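PDB 5UIZ: AA10A from Thermobifida fusca, which is a copper-dependent lytic polysaccharide monooxygenase of family AA10 that probably cleaves crystalline polysaccharides such as cellulose by oxidation. Local coordinates for residues 37-41 with 84-88; 148-152 with 185-189. All coordinates share one frame; numbering follows the deposited sequence.

Contact 1 (37-41 with 84-88); sequences HGSVI and WNGLY. With CU (copper (II) ion), chain C.
The histidine brace of a lytic polysaccharide monooxygenase opens this contact: His37, the first residue of the mature chain, holds the copper ion through both its amino group and its imidazole, and the loop 84-88 packs against it. The His37 N to copper distance is 2.1 Å and His37 ND1 binds at 2.0 Å; His144 completes the brace through NE2. A chi1 of -70° keeps His37 CG beside the backbone N and anti to the carbonyl carbon, which brings ND1 and N to the same ion. Next to the metal-binding ND1, His37 CE1 lies 3.6 Å from Tyr88 CE2. The two ring planes are inclined at 38°. With an alanine at Tyr88 the phenol ring is gone, and the His37 imidazole would probably lose its packing partner at CE1 and NE2, with a gap opened there.

Behind the copper ligand, the backbones are joined directly. Gly38 N donates to Asn85 O at 3.0 Å, a bond bent to 144° at the hydrogen. A CA-H...O contact runs the other way, from Asn85 CA to Gly38 O at 3.5 Å, while Asn85 ND2 rests against His37 CB. Farther along the strand, Ser39 CB meets the edge of the Trp84 indole, 3.5 Å from Trp84 CZ3. Two waters fill in the polar links: one touches Gly38 O, Trp84 O and Leu87 N, the other joins Ser39 OG to Trp84 O, and Ser39 OG also shares a hydrogen bond with Thr45 OG1. Direct and water-mediated bonds therefore tie the backbone just after His37 to the loop, while the metal and Tyr88 engage its imidazole, consistent with second-shell positioning of the copper ligand.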
loop_
_atom_site.group_PDB
_atom_site.type_symbol
_atom_site.label_atom_id
_atom_site.label_comp_id
_atom_site.label_asym_id
_atom_site.label_seq_id
_atom_site.Cartn_x
_atom_site.Cartn_y
_atom_site.Cartn_z
ATOM N N HIS A 37 -5.323 -9.178 -9.689
ATOM C CA HIS A 37 -4.196 -9.322 -8.757
ATOM C C HIS A 37 -3.144 -8.346 -9.246
ATOM O O HIS A 37 -2.947 -8.204 -10.427
ATOM C CB HIS A 37 -3.682 -10.772 -8.717
ATOM C CG HIS A 37 -4.627 -11.739 -8.063
ATOM N ND1 HIS A 37 -5.973 -11.482 -7.908
ATOM C CD2 HIS A 37 -4.425 -12.982 -7.558
ATOM C CE1 HIS A 37 -6.557 -12.512 -7.318
ATOM N NE2 HIS A 37 -5.639 -13.437 -7.092
ATOM N N GLY A 38 -2.526 -7.631 -8.318
ATOM C CA GLY A 38 -1.535 -6.571 -8.629
ATOM C C GLY A 38 -1.265 -5.602 -7.467
ATOM O O GLY A 38 -1.588 -5.894 -6.307
ATOM N N SER A 39 -0.695 -4.441 -7.778
ATOM C CA SER A 39 -0.174 -3.528 -6.748
ATOM C C SER A 39 0.276 -2.236 -7.382
ATOM O O SER A 39 0.319 -2.111 -8.636
ATOM C CB SER A 39 1.025 -4.147 -6.018
ATOM O OG SER A 39 1.251 -3.583 -4.736
ATOM N N VAL A 40 0.631 -1.292 -6.513
ATOM C CA VAL A 40 1.153 -0.012 -6.928
ATOM C C VAL A 40 2.666 -0.239 -6.999
ATOM O O VAL A 40 3.306 -0.537 -5.996
ATOM C CB VAL A 40 0.789 1.112 -5.950
ATOM C CG1 VAL A 40 1.533 2.389 -6.315
ATOM C CG2 VAL A 40 -0.685 1.382 -5.983
ATOM N N ILE A 41 3.172 -0.135 -8.217
ATOM C CA ILE A 41 4.564 -0.266 -8.590
ATOM C C ILE A 41 5.356 1.012 -8.281
ATOM O O ILE A 41 6.515 0.923 -7.932
ATOM C CB ILE A 41 4.648 -0.546 -10.121
ATOM C CG1 ILE A 41 3.862 -1.810 -10.460
ATOM C CG2 ILE A 41 6.088 -0.690 -10.631
ATOM C CD1 ILE A 41 4.037 -2.951 -9.455
ATOM N N TRP A 84 2.691 -10.940 -3.226
ATOM C CA TRP A 84 2.574 -9.489 -3.086
ATOM C C TRP A 84 1.362 -8.900 -3.791
ATOM O O TRP A 84 0.869 -7.899 -3.340
ATOM C CB TRP A 84 3.838 -8.727 -3.531
ATOM C CG TRP A 84 4.225 -8.974 -4.929
ATOM C CD1 TRP A 84 5.150 -9.825 -5.362
ATOM C CD2 TRP A 84 3.663 -8.354 -6.090
ATOM N NE1 TRP A 84 5.195 -9.819 -6.715
ATOM C CE2 TRP A 84 4.308 -8.896 -7.189
ATOM C CE3 TRP A 84 2.699 -7.378 -6.287
ATOM C CZ2 TRP A 84 4.018 -8.518 -8.487
ATOM C CZ3 TRP A 84 2.391 -7.014 -7.538
ATOM C CH2 TRP A 84 3.055 -7.560 -8.642
ATOM N N ASN A 85 0.880 -9.552 -4.857
ATOM C CA ASN A 85 -0.248 -9.085 -5.657
ATOM C C ASN A 85 -1.603 -9.483 -5.095
ATOM O O ASN A 85 -2.624 -9.296 -5.774
ATOM C CB ASN A 85 -0.150 -9.627 -7.097
ATOM C CG ASN A 85 -0.217 -11.148 -7.171
ATOM O OD1 ASN A 85 -0.196 -11.834 -6.137
ATOM N ND2 ASN A 85 -0.301 -11.686 -8.379
ATOM N N GLY A 86 -1.644 -10.015 -3.876
ATOM C CA GLY A 86 -2.865 -10.619 -3.353
ATOM C C GLY A 86 -3.486 -9.869 -2.198
ATOM O O GLY A 86 -4.234 -10.467 -1.416
ATOM N N LEU A 87 -3.168 -8.587 -2.038
ATOM C CA LEU A 87 -3.612 -7.870 -0.830
ATOM C C LEU A 87 -4.988 -7.248 -1.077
ATOM O O LEU A 87 -5.116 -6.022 -1.265
ATOM C CB LEU A 87 -2.574 -6.840 -0.414
ATOM C CG LEU A 87 -2.470 -6.615 1.074
ATOM C CD1 LEU A 87 -1.250 -5.750 1.401
ATOM C CD2 LEU A 87 -3.737 -5.968 1.629
ATOM N N TYR A 88 -6.008 -8.103 -1.067
ATOM C CA TYR A 88 -7.372 -7.697 -1.312
ATOM C C TYR A 88 -8.381 -8.285 -0.380
ATOM O O TYR A 88 -8.175 -9.351 0.244
ATOM C CB TYR A 88 -7.786 -8.069 -2.724
ATOM C CG TYR A 88 -7.852 -9.544 -3.008
ATOM C CD1 TYR A 88 -9.009 -10.272 -2.728
ATOM C CD2 TYR A 88 -6.776 -10.203 -3.612
ATOM C CE1 TYR A 88 -9.082 -11.622 -2.991
ATOM C CE2 TYR A 88 -6.835 -11.542 -3.898
ATOM C CZ TYR A 88 -7.999 -12.256 -3.607
ATOM O OH TYR A 88 -8.063 -13.589 -3.879
HETATM CU CU CU C . -6.738 -10.683 -9.637
HETATM O O HOH W 1 -1.613 -6.625 -3.573
HETATM O O HOH W 2 0.443 -4.803 -2.516
#

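Contact 2 (148-152 with 185-189); sequences YFLVY and IQFTV
Between the two sheets of the immunoglobulin-like beta-sandwich that forms the core of these enzymes, strands 148-152 and 185-189 face each other through apolar side chains. The axes of the two short segments approach to 10.0 Å with the directions 36° apart, and no hydrogen bond crosses between them, as expected of strands from opposed sheets. Inward-pointing residues alternate along each segment: Phe149 and Val151 from one side, Ile185, Phe187 and Val189 from the other.

The two phenylalanines make the central meeting. Phe187 CE2 sits over one face of the Phe149 ring, displaced toward the rim and 3.7 Å from Phe149 CD2. The centroids are 5.0 Å apart and the planes incline at 44°. Phe187 takes chi1 of 55°, placing CG between its backbone N and carbonyl carbon and directing the ring across the interface toward Phe149. On the far rim of the Phe149 ring, Ile185 CG2 lies 3.8 Å from Phe149 CE2, while Ile185 CD1 approaches Phe149 CZ. Val151 comes at the Phe187 ring edge-on, its CG2 in the ring plane and 3.8 Å from Phe187 CE1. The same methyl reaches Val189 CG1 at a looser 4.3 Å, continuing the apolar row toward the ends of both segments.

Within its sheet, strand 146-154 runs antiparallel to both 170-175 and 198-206, whereas 184-190 is an outermost strand of the three-stranded sheet beside 133-140. Trp204 also meets the Phe149 ring, His174 meets that of Phe187, and Ile136 on strand 133-140 touches Val151, extending the packing to neighbouring strands of both sheets.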
loop_
_atom_site.group_PDB
_atom_site.type_symbol
_atom_site.label_atom_id
_atom_site.label_comp_id
_atom_site.label_asym_id
_atom_site.label_seq_id
_atom_site.Cartn_x
_atom_site.Cartn_y
_atom_site.Cartn_z
ATOM N N TYR A 148 -13.089 2.377 -9.479
ATOM C CA TYR A 148 -12.480 3.626 -9.000
ATOM C C TYR A 148 -11.186 3.333 -8.243
ATOM O O TYR A 148 -10.918 2.203 -7.874
ATOM C CB TYR A 148 -13.446 4.366 -8.054
ATOM C CG TYR A 148 -13.833 3.544 -6.820
ATOM C CD1 TYR A 148 -13.019 3.514 -5.688
ATOM C CD2 TYR A 148 -14.997 2.818 -6.790
ATOM C CE1 TYR A 148 -13.354 2.742 -4.571
ATOM C CE2 TYR A 148 -15.345 2.065 -5.678
ATOM C CZ TYR A 148 -14.526 2.051 -4.565
ATOM O OH TYR A 148 -14.866 1.297 -3.477
ATOM N N PHE A 149 -10.421 4.368 -8.003
ATOM C CA PHE A 149 -9.323 4.368 -7.071
ATOM C C PHE A 149 -9.589 5.487 -6.104
ATOM O O PHE A 149 -10.061 6.568 -6.549
ATOM C CB PHE A 149 -8.028 4.708 -7.760
ATOM C CG PHE A 149 -7.577 3.687 -8.728
ATOM C CD1 PHE A 149 -6.746 2.651 -8.314
ATOM C CD2 PHE A 149 -7.934 3.777 -10.045
ATOM C CE1 PHE A 149 -6.306 1.706 -9.203
ATOM C CE2 PHE A 149 -7.484 2.839 -10.955
ATOM C CZ PHE A 149 -6.668 1.794 -10.535
ATOM N N LEU A 150 -9.340 5.242 -4.822
ATOM C CA LEU A 150 -9.255 6.333 -3.800
ATOM C C LEU A 150 -7.826 6.452 -3.313
ATOM O O LEU A 150 -7.191 5.450 -3.095
ATOM C CB LEU A 150 -10.170 6.029 -2.616
ATOM C CG LEU A 150 -11.619 5.855 -3.033
ATOM C CD1 LEU A 150 -12.487 5.391 -1.871
ATOM C CD2 LEU A 150 -12.161 7.147 -3.601
ATOM N N VAL A 151 -7.288 7.654 -3.210
ATOM C CA VAL A 151 -5.927 7.834 -2.755
ATOM C C VAL A 151 -5.953 8.739 -1.568
ATOM O O VAL A 151 -6.378 9.904 -1.691
ATOM C CB VAL A 151 -5.027 8.415 -3.853
ATOM C CG1 VAL A 151 -3.586 8.559 -3.355
ATOM C CG2 VAL A 151 -5.017 7.524 -5.068
ATOM N N TYR A 152 -5.534 8.187 -0.421
ATOM C CA TYR A 152 -5.392 8.914 0.810
ATOM C C TYR A 152 -3.900 9.174 1.095
ATOM O O TYR A 152 -3.023 8.380 0.729
ATOM C CB TYR A 152 -5.987 8.098 1.943
ATOM C CG TYR A 152 -7.469 7.899 1.878
ATOM C CD1 TYR A 152 -8.020 6.894 1.103
ATOM C CD2 TYR A 152 -8.324 8.702 2.632
ATOM C CE1 TYR A 152 -9.368 6.721 1.024
ATOM C CE2 TYR A 152 -9.675 8.504 2.579
ATOM C CZ TYR A 152 -10.193 7.522 1.752
ATOM O OH TYR A 152 -11.515 7.337 1.693
ATOM N N ILE A 185 -2.151 0.913 -15.275
ATOM C CA ILE A 185 -3.038 2.059 -15.066
ATOM C C ILE A 185 -2.218 3.069 -14.337
ATOM O O ILE A 185 -1.485 2.729 -13.390
ATOM C CB ILE A 185 -4.246 1.689 -14.243
ATOM C CG1 ILE A 185 -5.157 0.731 -15.048
ATOM C CG2 ILE A 185 -5.036 2.937 -13.869
ATOM C CD1 ILE A 185 -6.374 0.155 -14.309
ATOM N N GLN A 186 -2.274 4.302 -14.803
ATOM C CA GLN A 186 -1.613 5.379 -14.086
ATOM C C GLN A 186 -2.353 6.680 -14.151
ATOM O O GLN A 186 -3.062 6.921 -15.102
ATOM C CB GLN A 186 -0.192 5.561 -14.574
ATOM C CG GLN A 186 -0.076 6.097 -15.983
ATOM C CD GLN A 186 1.353 6.322 -16.355
ATOM O OE1 GLN A 186 2.199 5.550 -15.946
ATOM N NE2 GLN A 186 1.635 7.372 -17.156
ATOM N N PHE A 187 -2.182 7.479 -13.107
ATOM C CA PHE A 187 -2.848 8.782 -12.946
ATOM C C PHE A 187 -2.060 9.612 -11.926
ATOM O O PHE A 187 -1.368 9.065 -11.086
ATOM C CB PHE A 187 -4.296 8.627 -12.499
ATOM C CG PHE A 187 -4.472 7.811 -11.246
ATOM C CD1 PHE A 187 -4.465 8.419 -10.005
ATOM C CD2 PHE A 187 -4.657 6.450 -11.311
ATOM C CE1 PHE A 187 -4.630 7.670 -8.853
ATOM C CE2 PHE A 187 -4.793 5.701 -10.178
ATOM C CZ PHE A 187 -4.767 6.325 -8.936
ATOM N N THR A 188 -2.174 10.911 -12.031
ATOM C CA THR A 188 -1.403 11.869 -11.265
ATOM C C THR A 188 -2.285 12.440 -10.161
ATOM O O THR A 188 -3.453 12.710 -10.373
ATOM C CB THR A 188 -0.918 13.009 -12.192
ATOM O OG1 THR A 188 -0.304 12.433 -13.348
ATOM C CG2 THR A 188 0.076 13.907 -11.497
ATOM N N VAL A 189 -1.726 12.573 -8.962
ATOM C CA VAL A 189 -2.474 13.038 -7.820
ATOM C C VAL A 189 -1.644 14.177 -7.245
ATOM O O VAL A 189 -0.461 14.276 -7.492
ATOM C CB VAL A 189 -2.689 11.943 -6.783
ATOM C CG1 VAL A 189 -3.192 10.661 -7.415
ATOM C CG2 VAL A 189 -1.436 11.674 -5.997
#

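Each contact has one segment on the three-stranded sheet: 37-41 on strand 38-42 and 185-189 on strand 184-190, with strand 133-140 between; the partners 84-88 and 148-152 lead to or lie on the other sheet. Their centres are 15 Å apart and their nearest atoms about 6 Å, so they do not touch. Contact 1 includes the copper site itself, whereas the Ile185 side chain of contact 2 is about 12 Å from the ion and about 8 Å from the side chain of His144, the second histidine of the metal site. The metal-binding contact and the buried packing between sheets are thus linked through shared sheet architecture rather than by direct contact.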